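Local atomic coordinates of bumblebee peptidoglycan recognition protein SA (Bombus, PDB entry 5XZ4), a protein that probably binds bacterial peptidoglycan, apparently preferring the Dap-type to the Lys-type, as a recognition protein of the insect immune system. Residues Y33-C44 against K101-Q112; I141-V149 against I163-P173. All blocks are in the same frame, centred on the assembly; numbering follows the deposited sequence.

Contact 1 (Y33-C44 against K101-Q112); sequences YVIIHHTVTAEC and KSVGIGFIGNFQ
Val34 and Ile105 show how two parallel strands of a peptidoglycan-recognition fold key their side chains together. CG1 of Val34 lies anti to its backbone N (chi1 171°) and meets CD1 of Ile105 at 3.6 Å; the same methyl of Ile105 also runs beside CD1 of Ile36, while CG2 of Ile36 leans on CE1 of Phe107. The other face is shallower. Gly104 and Gly106 lie opposite Ile35 and His37 and raise no bumps there, and CG1 of Ile35 settles 3.5 Å from OG of Ser102, whose hydroxyl is hydrogen-bonded to O of Tyr98. Backbone bonds running alternately to and fro join the strands, among them Ile35 N to Val103 O at 2.8 Å.

Beyond the strands both segments leave the sheet as loops that remain bonded to each other. His38, with its CG held between backbone N and carbonyl carbon (chi1 69°), swings its ring so that ND1 accepts the N-H of Phe111 at 3.0 Å, in the ring plane and nearly straight. OG1 of Thr39 takes the N-H of Gly109 at 3.0 Å and shares a hydrogen bond with OG1 of Thr41. CG of Glu43 rests 3.9 Å from CA of Gly109, on the side where a CB would clash with it, and CG2 of Ile108 fills the pocket formed by OG1 of Thr41, O of Ala42 and SG of Cys44.

Around this core, helix 118-134 covers Ile105 and Phe107, helix 47-64 touches Thr39 and Thr41 and supplies Cys50 for the disulfide of Cys44, and strand 141-145 flanks strand 31-38.

Contact 2 (I141-V149 against I163-P173); sequences IRVIGAKQV and IKNWLEWVPTP
Gln148 and Trp169 open a polar cluster that fastens the C-terminal tail of this amidase-like fold to its edge strand, 141-145. The Gln148 chain runs fully extended (chi2 180°), which carries its amide out to the indole and the tail. OE1 of Gln148 accepts the N-H at NE1 of Trp169 at 2.9 Å and also the N-H of Gly145, the two donors arriving from opposite faces of the amide plane; Gln160 supplies a further bond. NE2 of the same amide gives one hydrogen to O of Val170 at 3.0 Å, almost straight and in the plane of both groups, so the carboxamide is gripped at both ends and its rotation is fixed. Water 5 links NE2 to O of Pro171.

A single backbone bridge stands next to it: N of Val143 donates to O of Glu168 at 3.0 Å, and O of Val143 accepts the N-H of Val170. One residue earlier in the strand, NH2 of Arg142 forms a salt bridge with OXT of Pro173, the terminal carboxylate, at 3.2 Å.

Apolar groups then close round these bonds. Val143 lays CG2 against CB of Glu168 and presents CG1 to the edge of the Trp166 ring, which stacks on His125 of helix 118-134. Two pairs are tighter than ordinary van der Waals contact: CG2 of Ile144 with CG2 of Val170 at 3.5 Å, and CG1 of Val149 with CG of Pro173 at 3.4 Å.

Both segments of contact 1 precede those of contact 2 in the sequence, and the contacts lie about 13 Å apart, centre to centre. They meet in one mixed sheet, where strand 31-38 runs between strand 102-107 and the outermost strand 141-145. Ile36 N sits 2.8 Å from Ile144 O, a probable hydrogen bond between the neighbouring strands, and Tyr33 OH probably hydrogen-bonds to Pro173 O at 2.7 Å, tying the C-terminal carboxylate to strand 31-38. Helix 118-134 packs against both. The C-terminal tail thus lies against edge strand 141-145 through one bridge, while contact 1 joins the sheet's central strand 102-107 to its neighbour 31-38.

Contact 1 (Y33-C44 against K101-Q112)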
loop_
_atom_site.group_PDB
_atom_site.type_symbol
_atom_site.label_atom_id
_atom_site.label_comp_id
_atom_site.label_asym_id
_atom_site.label_seq_id
_atom_site.Cartn_x
_atom_site.Cartn_y
_atom_site.Cartn_z
ATOM N N TYR A 33 7.815 -6.164 7.900
ATOM C CA TYR A 33 8.033 -5.644 6.528
ATOM C C TYR A 33 6.939 -4.687 6.082
ATOM O O TYR A 33 5.773 -4.851 6.444
ATOM C CB TYR A 33 8.110 -6.779 5.490
ATOM C CG TYR A 33 9.308 -7.681 5.644
ATOM C CD1 TYR A 33 10.529 -7.359 5.033
ATOM C CD2 TYR A 33 9.214 -8.867 6.382
ATOM C CE1 TYR A 33 11.657 -8.187 5.204
ATOM C CE2 TYR A 33 10.313 -9.717 6.533
ATOM C CZ TYR A 33 11.524 -9.369 5.945
ATOM O OH TYR A 33 12.612 -10.207 6.129
ATOM N N VAL A 34 7.341 -3.720 5.260
ATOM C CA VAL A 34 6.404 -2.943 4.440
ATOM C C VAL A 34 6.811 -3.210 2.990
ATOM O O VAL A 34 7.995 -3.048 2.644
ATOM C CB VAL A 34 6.479 -1.443 4.773
ATOM C CG1 VAL A 34 5.673 -0.600 3.785
ATOM C CG2 VAL A 34 5.980 -1.170 6.180
ATOM N N ILE A 35 5.816 -3.553 2.138
ATOM C CA ILE A 35 6.095 -3.771 0.718
ATOM C C ILE A 35 5.497 -2.601 -0.063
ATOM O O ILE A 35 4.295 -2.286 0.077
ATOM C CB ILE A 35 5.484 -5.076 0.156
ATOM C CG1 ILE A 35 5.634 -6.269 1.083
ATOM C CG2 ILE A 35 6.029 -5.354 -1.235
ATOM C CD1 ILE A 35 7.051 -6.712 1.354
ATOM N N ILE A 36 6.310 -1.952 -0.882
ATOM C CA ILE A 36 5.871 -0.846 -1.738
ATOM C C ILE A 36 5.490 -1.343 -3.135
ATOM O O ILE A 36 6.263 -2.091 -3.784
ATOM C CB ILE A 36 6.940 0.277 -1.831
ATOM C CG1 ILE A 36 7.370 0.765 -0.424
ATOM C CG2 ILE A 36 6.453 1.433 -2.714
ATOM C CD1 ILE A 36 6.255 1.382 0.420
ATOM N N HIS A 37 4.272 -0.982 -3.542
ATOM C CA HIS A 37 3.718 -1.371 -4.854
ATOM C C HIS A 37 3.279 -0.142 -5.631
ATOM O O HIS A 37 3.052 0.913 -5.028
ATOM C CB HIS A 37 2.460 -2.241 -4.667
ATOM C CG HIS A 37 2.738 -3.678 -4.363
ATOM N ND1 HIS A 37 2.889 -4.620 -5.358
ATOM C CD2 HIS A 37 2.862 -4.347 -3.192
ATOM C CE1 HIS A 37 3.097 -5.806 -4.810
ATOM N NE2 HIS A 37 3.101 -5.668 -3.498
ATOM N N HIS A 38 3.103 -0.292 -6.947
ATOM C CA HIS A 38 2.236 0.622 -7.699
ATOM C C HIS A 38 1.016 -0.124 -8.186
ATOM O O HIS A 38 1.062 -1.344 -8.341
ATOM C CB HIS A 38 2.988 1.375 -8.811
ATOM C CG HIS A 38 3.440 0.537 -9.988
ATOM N ND1 HIS A 38 3.979 1.115 -11.119
ATOM C CD2 HIS A 38 3.440 -0.801 -10.217
ATOM C CE1 HIS A 38 4.297 0.167 -11.993
ATOM N NE2 HIS A 38 3.995 -1.006 -11.460
ATOM N N THR A 39 -0.089 0.590 -8.419
ATOM C CA THR A 39 -1.331 -0.090 -8.853
ATOM C C THR A 39 -1.411 -0.373 -10.341
ATOM O O THR A 39 -2.236 -1.218 -10.745
ATOM C CB THR A 39 -2.570 0.712 -8.458
ATOM O OG1 THR A 39 -2.513 1.976 -9.130
ATOM C CG2 THR A 39 -2.651 0.902 -6.906
ATOM N N VAL A 40 -0.607 0.363 -11.125
ATOM C CA VAL A 40 -0.629 0.366 -12.614
ATOM C C VAL A 40 -1.885 1.055 -13.161
ATOM O O VAL A 40 -2.075 1.132 -14.380
ATOM C CB VAL A 40 -0.434 -1.050 -13.249
ATOM C CG1 VAL A 40 -0.162 -1.009 -14.751
ATOM C CG2 VAL A 40 0.734 -1.756 -12.604
ATOM N N THR A 41 -2.734 1.589 -12.300
ATOM C CA THR A 41 -3.882 2.377 -12.746
ATOM C C THR A 41 -3.419 3.776 -13.153
ATOM O O THR A 41 -2.260 4.160 -12.980
ATOM C CB THR A 41 -4.968 2.489 -11.658
ATOM O OG1 THR A 41 -4.464 3.227 -10.526
ATOM C CG2 THR A 41 -5.430 1.133 -11.192
ATOM N N ALA A 42 -4.327 4.544 -13.749
ATOM C CA ALA A 42 -4.124 5.981 -13.871
ATOM C C ALA A 42 -3.922 6.624 -12.489
ATOM O O ALA A 42 -4.388 6.105 -11.467
ATOM C CB ALA A 42 -5.323 6.606 -14.566
ATOM N N GLU A 43 -3.209 7.748 -12.477
ATOM C CA GLU A 43 -3.111 8.584 -11.266
ATOM C C GLU A 43 -4.437 9.294 -10.929
ATOM O O GLU A 43 -5.348 9.402 -11.771
ATOM C CB GLU A 43 -1.981 9.605 -11.432
ATOM C CG GLU A 43 -0.614 8.935 -11.550
ATOM C CD GLU A 43 0.524 9.914 -11.702
ATOM O OE1 GLU A 43 1.318 9.758 -12.645
ATOM O OE2 GLU A 43 0.629 10.848 -10.864
ATOM N N CYS A 44 -4.558 9.754 -9.693
ATOM C CA CYS A 44 -5.735 10.489 -9.234
ATOM C C CYS A 44 -5.251 11.702 -8.456
ATOM O O CYS A 44 -4.234 11.619 -7.768
ATOM C CB CYS A 44 -6.617 9.577 -8.363
ATOM S SG CYS A 44 -5.843 8.905 -6.840
ATOM N N LYS A 101 3.323 -11.326 6.706
ATOM C CA LYS A 101 4.398 -10.686 7.460
ATOM C C LYS A 101 4.718 -9.273 7.008
ATOM O O LYS A 101 5.807 -8.752 7.247
ATOM C CB LYS A 101 5.643 -11.596 7.553
ATOM C CG LYS A 101 6.222 -12.057 6.224
ATOM C CD LYS A 101 7.499 -12.863 6.432
ATOM C CE LYS A 101 8.011 -13.386 5.108
ATOM N NZ LYS A 101 9.121 -14.354 5.311
ATOM N N SER A 102 3.738 -8.622 6.378
ATOM C CA SER A 102 3.933 -7.280 5.865
ATOM C C SER A 102 2.614 -6.557 5.773
ATOM O O SER A 102 1.558 -7.190 5.848
ATOM C CB SER A 102 4.559 -7.349 4.473
ATOM O OG SER A 102 3.599 -7.767 3.488
ATOM N N VAL A 103 2.714 -5.247 5.624
ATOM C CA VAL A 103 1.635 -4.457 5.013
ATOM C C VAL A 103 2.097 -4.026 3.636
ATOM O O VAL A 103 3.284 -3.723 3.426
ATOM C CB VAL A 103 1.163 -3.270 5.883
ATOM C CG1 VAL A 103 0.344 -3.764 7.065
ATOM C CG2 VAL A 103 2.335 -2.436 6.331
ATOM N N GLY A 104 1.142 -4.012 2.702
ATOM C CA GLY A 104 1.416 -3.660 1.296
ATOM C C GLY A 104 0.795 -2.319 0.958
ATOM O O GLY A 104 -0.408 -2.144 1.123
ATOM N N ILE A 105 1.619 -1.365 0.540
ATOM C CA ILE A 105 1.164 0.024 0.279
ATOM C C ILE A 105 1.179 0.213 -1.223
ATOM O O ILE A 105 2.224 0.125 -1.867
ATOM C CB ILE A 105 2.101 1.075 0.916
ATOM C CG1 ILE A 105 2.131 0.935 2.446
ATOM C CG2 ILE A 105 1.641 2.486 0.540
ATOM C CD1 ILE A 105 3.130 1.865 3.146
ATOM N N GLY A 106 -0.018 0.423 -1.795
ATOM C CA GLY A 106 -0.144 0.641 -3.259
ATOM C C GLY A 106 -0.218 2.121 -3.609
ATOM O O GLY A 106 -1.221 2.778 -3.289
ATOM N N PHE A 107 0.815 2.643 -4.282
ATOM C CA PHE A 107 0.787 4.010 -4.841
ATOM C C PHE A 107 -0.134 3.968 -6.064
ATOM O O PHE A 107 0.098 3.143 -6.985
ATOM C CB PHE A 107 2.198 4.480 -5.238
ATOM C CG PHE A 107 3.069 4.954 -4.085
ATOM C CD1 PHE A 107 3.431 4.087 -3.041
ATOM C CD2 PHE A 107 3.549 6.263 -4.103
ATOM C CE1 PHE A 107 4.265 4.553 -2.013
ATOM C CE2 PHE A 107 4.383 6.724 -3.077
ATOM C CZ PHE A 107 4.728 5.858 -2.059
ATOM N N ILE A 108 -1.141 4.840 -6.089
ATOM C CA ILE A 108 -2.095 4.834 -7.215
ATOM C C ILE A 108 -1.440 5.497 -8.424
ATOM O O ILE A 108 -1.133 6.698 -8.405
ATOM C CB ILE A 108 -3.431 5.511 -6.835
ATOM C CG1 ILE A 108 -4.102 4.749 -5.686
ATOM C CG2 ILE A 108 -4.376 5.567 -8.051
ATOM C CD1 ILE A 108 -5.280 5.488 -5.049
ATOM N N GLY A 109 -1.179 4.684 -9.461
ATOM C CA GLY A 109 -0.510 5.157 -10.664
ATOM C C GLY A 109 0.425 4.094 -11.237
ATOM O O GLY A 109 0.534 2.978 -10.691
ATOM N N ASN A 110 1.078 4.450 -12.342
ATOM C CA ASN A 110 2.099 3.632 -12.992
ATOM C C ASN A 110 3.408 4.422 -12.901
ATOM O O ASN A 110 3.585 5.447 -13.553
ATOM C CB ASN A 110 1.713 3.349 -14.458
ATOM C CG ASN A 110 2.624 2.328 -15.115
ATOM O OD1 ASN A 110 3.780 2.201 -14.758
ATOM N ND2 ASN A 110 2.098 1.599 -16.097
ATOM N N PHE A 111 4.318 3.933 -12.065
ATOM C CA PHE A 111 5.582 4.627 -11.798
ATOM C C PHE A 111 6.818 3.953 -12.405
ATOM O O PHE A 111 7.926 4.094 -11.890
ATOM C CB PHE A 111 5.687 4.962 -10.285
ATOM C CG PHE A 111 4.511 5.771 -9.813
ATOM C CD1 PHE A 111 4.357 7.089 -10.241
ATOM C CD2 PHE A 111 3.505 5.190 -9.037
ATOM C CE1 PHE A 111 3.234 7.837 -9.883
ATOM C CE2 PHE A 111 2.370 5.940 -8.676
ATOM C CZ PHE A 111 2.243 7.261 -9.099
ATOM N N GLN A 112 6.601 3.262 -13.533
ATOM C CA GLN A 112 7.685 2.651 -14.316
ATOM C C GLN A 112 8.560 3.710 -14.989
ATOM O O GLN A 112 9.782 3.598 -14.992
ATOM C CB GLN A 112 7.119 1.650 -15.345
ATOM C CG GLN A 112 8.168 0.923 -16.209
ATOM C CD GLN A 112 9.247 0.162 -15.427
ATOM O OE1 GLN A 112 8.998 -0.294 -14.295
ATOM N NE2 GLN A 112 10.407 0.018 -16.011
HETATM O O HOH W 1 -0.775 1.786 -16.748
HETATM O O HOH W 2 -0.684 5.907 -14.622
HETATM O O HOH W 3 1.477 7.164 -13.590
HETATM O O HOH W 4 -2.266 9.117 -7.971
#

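Contact 2 (I141-V149 against I163-P173)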
loop_
_atom_site.group_PDB
_atom_site.type_symbol
_atom_site.label_atom_id
_atom_site.label_comp_id
_atom_site.label_asym_id
_atom_site.label_seq_id
_atom_site.Cartn_x
_atom_site.Cartn_y
_atom_site.Cartn_z
ATOM N N ILE A 141 11.657 -1.838 11.193
ATOM C CA ILE A 141 10.867 -2.148 9.975
ATOM C C ILE A 141 11.738 -2.135 8.708
ATOM O O ILE A 141 12.500 -1.207 8.486
ATOM C CB ILE A 141 9.634 -1.199 9.843
ATOM C CG1 ILE A 141 8.674 -1.629 8.727
ATOM C CG2 ILE A 141 10.028 0.239 9.575
ATOM C CD1 ILE A 141 7.865 -2.834 9.097
ATOM N N ARG A 142 11.577 -3.160 7.869
ATOM C CA ARG A 142 12.284 -3.267 6.595
ATOM C C ARG A 142 11.328 -2.896 5.459
ATOM O O ARG A 142 10.318 -3.579 5.261
ATOM C CB ARG A 142 12.832 -4.682 6.406
ATOM C CG ARG A 142 13.971 -5.002 7.381
ATOM C CD ARG A 142 14.280 -6.483 7.413
ATOM N NE ARG A 142 15.210 -6.842 8.486
ATOM C CZ ARG A 142 15.613 -8.081 8.758
ATOM N NH1 ARG A 142 16.453 -8.288 9.765
ATOM N NH2 ARG A 142 15.188 -9.118 8.033
ATOM N N VAL A 143 11.636 -1.820 4.746
ATOM C CA VAL A 143 10.806 -1.377 3.613
ATOM C C VAL A 143 11.468 -1.920 2.347
ATOM O O VAL A 143 12.674 -1.735 2.141
ATOM C CB VAL A 143 10.692 0.162 3.555
ATOM C CG1 VAL A 143 9.964 0.597 2.284
ATOM C CG2 VAL A 143 9.980 0.696 4.788
ATOM N N ILE A 144 10.678 -2.594 1.509
ATOM C CA ILE A 144 11.194 -3.153 0.235
ATOM C C ILE A 144 10.200 -2.910 -0.891
ATOM O O ILE A 144 8.990 -2.826 -0.638
ATOM C CB ILE A 144 11.555 -4.654 0.339
ATOM C CG1 ILE A 144 10.383 -5.494 0.816
ATOM C CG2 ILE A 144 12.769 -4.869 1.245
ATOM C CD1 ILE A 144 10.602 -6.991 0.719
ATOM N N GLY A 145 10.703 -2.790 -2.127
ATOM C CA GLY A 145 9.807 -2.765 -3.305
ATOM C C GLY A 145 9.383 -4.183 -3.622
ATOM O O GLY A 145 10.171 -5.123 -3.430
ATOM N N ALA A 146 8.163 -4.349 -4.145
ATOM C CA ALA A 146 7.680 -5.700 -4.504
ATOM C C ALA A 146 8.634 -6.509 -5.401
ATOM O O ALA A 146 8.841 -7.718 -5.173
ATOM C CB ALA A 146 6.303 -5.607 -5.156
ATOM N N LYS A 147 9.244 -5.822 -6.372
ATOM C CA LYS A 147 10.138 -6.469 -7.340
ATOM C C LYS A 147 11.365 -7.132 -6.694
ATOM O O LYS A 147 11.987 -7.963 -7.323
ATOM C CB LYS A 147 10.602 -5.477 -8.425
ATOM C CG LYS A 147 11.410 -4.272 -7.937
ATOM C CD LYS A 147 11.699 -3.266 -9.051
ATOM C CE LYS A 147 12.579 -3.855 -10.137
ATOM N NZ LYS A 147 12.707 -2.998 -11.346
ATOM N N GLN A 148 11.707 -6.754 -5.459
ATOM C CA GLN A 148 12.863 -7.335 -4.754
ATOM C C GLN A 148 12.587 -8.750 -4.263
ATOM O O GLN A 148 13.538 -9.510 -4.035
ATOM C CB GLN A 148 13.240 -6.456 -3.562
ATOM C CG GLN A 148 13.773 -5.107 -3.967
ATOM C CD GLN A 148 14.129 -4.248 -2.769
ATOM O OE1 GLN A 148 13.517 -3.215 -2.525
ATOM N NE2 GLN A 148 15.161 -4.670 -2.027
ATOM N N VAL A 149 11.299 -9.106 -4.101
ATOM C CA VAL A 149 10.898 -10.408 -3.535
ATOM C C VAL A 149 9.920 -11.250 -4.363
ATOM O O VAL A 149 9.622 -12.381 -3.981
ATOM C CB VAL A 149 10.364 -10.288 -2.090
ATOM C CG1 VAL A 149 11.486 -9.844 -1.160
ATOM C CG2 VAL A 149 9.139 -9.376 -2.005
ATOM N N ILE A 163 12.152 5.260 -3.257
ATOM C CA ILE A 163 12.094 4.713 -1.897
ATOM C C ILE A 163 13.474 4.429 -1.276
ATOM O O ILE A 163 13.572 4.324 -0.050
ATOM C CB ILE A 163 11.162 3.481 -1.761
ATOM C CG1 ILE A 163 11.703 2.270 -2.527
ATOM C CG2 ILE A 163 9.738 3.829 -2.183
ATOM C CD1 ILE A 163 10.896 1.002 -2.321
ATOM N N LYS A 164 14.526 4.341 -2.100
ATOM C CA LYS A 164 15.902 4.176 -1.597
ATOM C C LYS A 164 16.387 5.374 -0.747
ATOM O O LYS A 164 17.391 5.254 -0.027
ATOM C CB LYS A 164 16.882 3.863 -2.744
ATOM C CG LYS A 164 16.531 2.588 -3.496
ATOM C CD LYS A 164 17.515 2.283 -4.609
ATOM C CE LYS A 164 17.101 0.999 -5.304
ATOM N NZ LYS A 164 18.095 0.541 -6.307
ATOM N N ASN A 165 15.663 6.508 -0.819
ATOM C CA ASN A 165 15.975 7.700 -0.031
ATOM C C ASN A 165 15.521 7.585 1.445
ATOM O O ASN A 165 15.840 8.440 2.269
ATOM C CB ASN A 165 15.349 8.950 -0.681
ATOM C CG ASN A 165 15.922 9.259 -2.059
ATOM O OD1 ASN A 165 17.112 9.115 -2.293
ATOM N ND2 ASN A 165 15.070 9.704 -2.965
ATOM N N TRP A 166 14.755 6.545 1.768
ATOM C CA TRP A 166 14.299 6.267 3.132
ATOM C C TRP A 166 15.303 5.359 3.833
ATOM O O TRP A 166 15.729 4.361 3.266
ATOM C CB TRP A 166 12.946 5.549 3.078
ATOM C CG TRP A 166 11.802 6.345 2.512
ATOM C CD1 TRP A 166 11.712 7.712 2.402
ATOM C CD2 TRP A 166 10.564 5.817 2.042
ATOM N NE1 TRP A 166 10.479 8.062 1.861
ATOM C CE2 TRP A 166 9.752 6.920 1.654
ATOM C CE3 TRP A 166 10.045 4.519 1.943
ATOM C CZ2 TRP A 166 8.472 6.745 1.141
ATOM C CZ3 TRP A 166 8.791 4.346 1.426
ATOM C CH2 TRP A 166 8.005 5.451 1.047
ATOM N N LEU A 167 15.673 5.681 5.081
ATOM C CA LEU A 167 16.614 4.843 5.833
ATOM C C LEU A 167 16.074 3.448 6.079
ATOM O O LEU A 167 16.839 2.503 6.241
ATOM C CB LEU A 167 16.990 5.469 7.197
ATOM C CG LEU A 167 17.837 6.740 7.208
ATOM C CD1 LEU A 167 18.138 7.159 8.648
ATOM C CD2 LEU A 167 19.126 6.547 6.424
ATOM N N GLU A 168 14.745 3.322 6.110
ATOM C CA GLU A 168 14.097 2.029 6.346
ATOM C C GLU A 168 14.213 1.080 5.158
ATOM O O GLU A 168 13.991 -0.122 5.314
ATOM C CB GLU A 168 12.617 2.201 6.733
ATOM C CG GLU A 168 12.392 3.062 7.977
ATOM C CD GLU A 168 12.204 4.539 7.681
ATOM O OE1 GLU A 168 12.530 5.029 6.592
ATOM O OE2 GLU A 168 11.731 5.267 8.579
ATOM N N TRP A 169 14.508 1.620 3.974
ATOM C CA TRP A 169 14.662 0.759 2.773
ATOM C C TRP A 169 15.880 -0.155 2.923
ATOM O O TRP A 169 16.935 0.306 3.355
ATOM C CB TRP A 169 14.772 1.601 1.494
ATOM C CG TRP A 169 14.965 0.714 0.281
ATOM C CD1 TRP A 169 14.005 -0.056 -0.337
ATOM C CD2 TRP A 169 16.210 0.417 -0.370
ATOM N NE1 TRP A 169 14.587 -0.783 -1.358
ATOM C CE2 TRP A 169 15.929 -0.508 -1.404
ATOM C CE3 TRP A 169 17.526 0.880 -0.207
ATOM C CZ2 TRP A 169 16.921 -1.004 -2.268
ATOM C CZ3 TRP A 169 18.526 0.378 -1.068
ATOM C CH2 TRP A 169 18.210 -0.543 -2.093
ATOM N N VAL A 170 15.731 -1.428 2.567
ATOM C CA VAL A 170 16.836 -2.398 2.618
ATOM C C VAL A 170 17.096 -3.020 1.236
ATOM O O VAL A 170 16.160 -3.374 0.516
ATOM C CB VAL A 170 16.629 -3.478 3.710
ATOM C CG1 VAL A 170 16.606 -2.847 5.104
ATOM C CG2 VAL A 170 15.398 -4.328 3.482
ATOM N N PRO A 171 18.368 -3.146 0.856
ATOM C CA PRO A 171 18.706 -3.785 -0.420
ATOM C C PRO A 171 18.431 -5.293 -0.477
ATOM O O PRO A 171 18.235 -5.829 -1.580
ATOM C CB PRO A 171 20.203 -3.491 -0.573
ATOM C CG PRO A 171 20.692 -3.210 0.803
ATOM C CD PRO A 171 19.552 -2.573 1.531
ATOM N N THR A 172 18.418 -5.971 0.676
ATOM C CA THR A 172 17.858 -7.360 0.762
ATOM C C THR A 172 16.941 -7.544 1.996
ATOM O O THR A 172 17.342 -7.212 3.114
ATOM C CB THR A 172 18.911 -8.519 0.695
ATOM O OG1 THR A 172 19.905 -8.359 1.713
ATOM C CG2 THR A 172 19.572 -8.642 -0.683
ATOM N N PRO A 173 15.698 -8.043 1.776
ATOM C CA PRO A 173 14.642 -8.515 2.679
ATOM C C PRO A 173 15.004 -9.027 4.083
ATOM O O PRO A 173 14.717 -10.169 4.443
ATOM C CB PRO A 173 14.011 -9.657 1.863
ATOM C CG PRO A 173 14.490 -9.459 0.449
ATOM C CD PRO A 173 15.191 -8.141 0.400
ATOM O OXT PRO A 173 15.516 -8.316 4.936
HETATM O O HOH W 5 16.430 -7.161 -3.146
#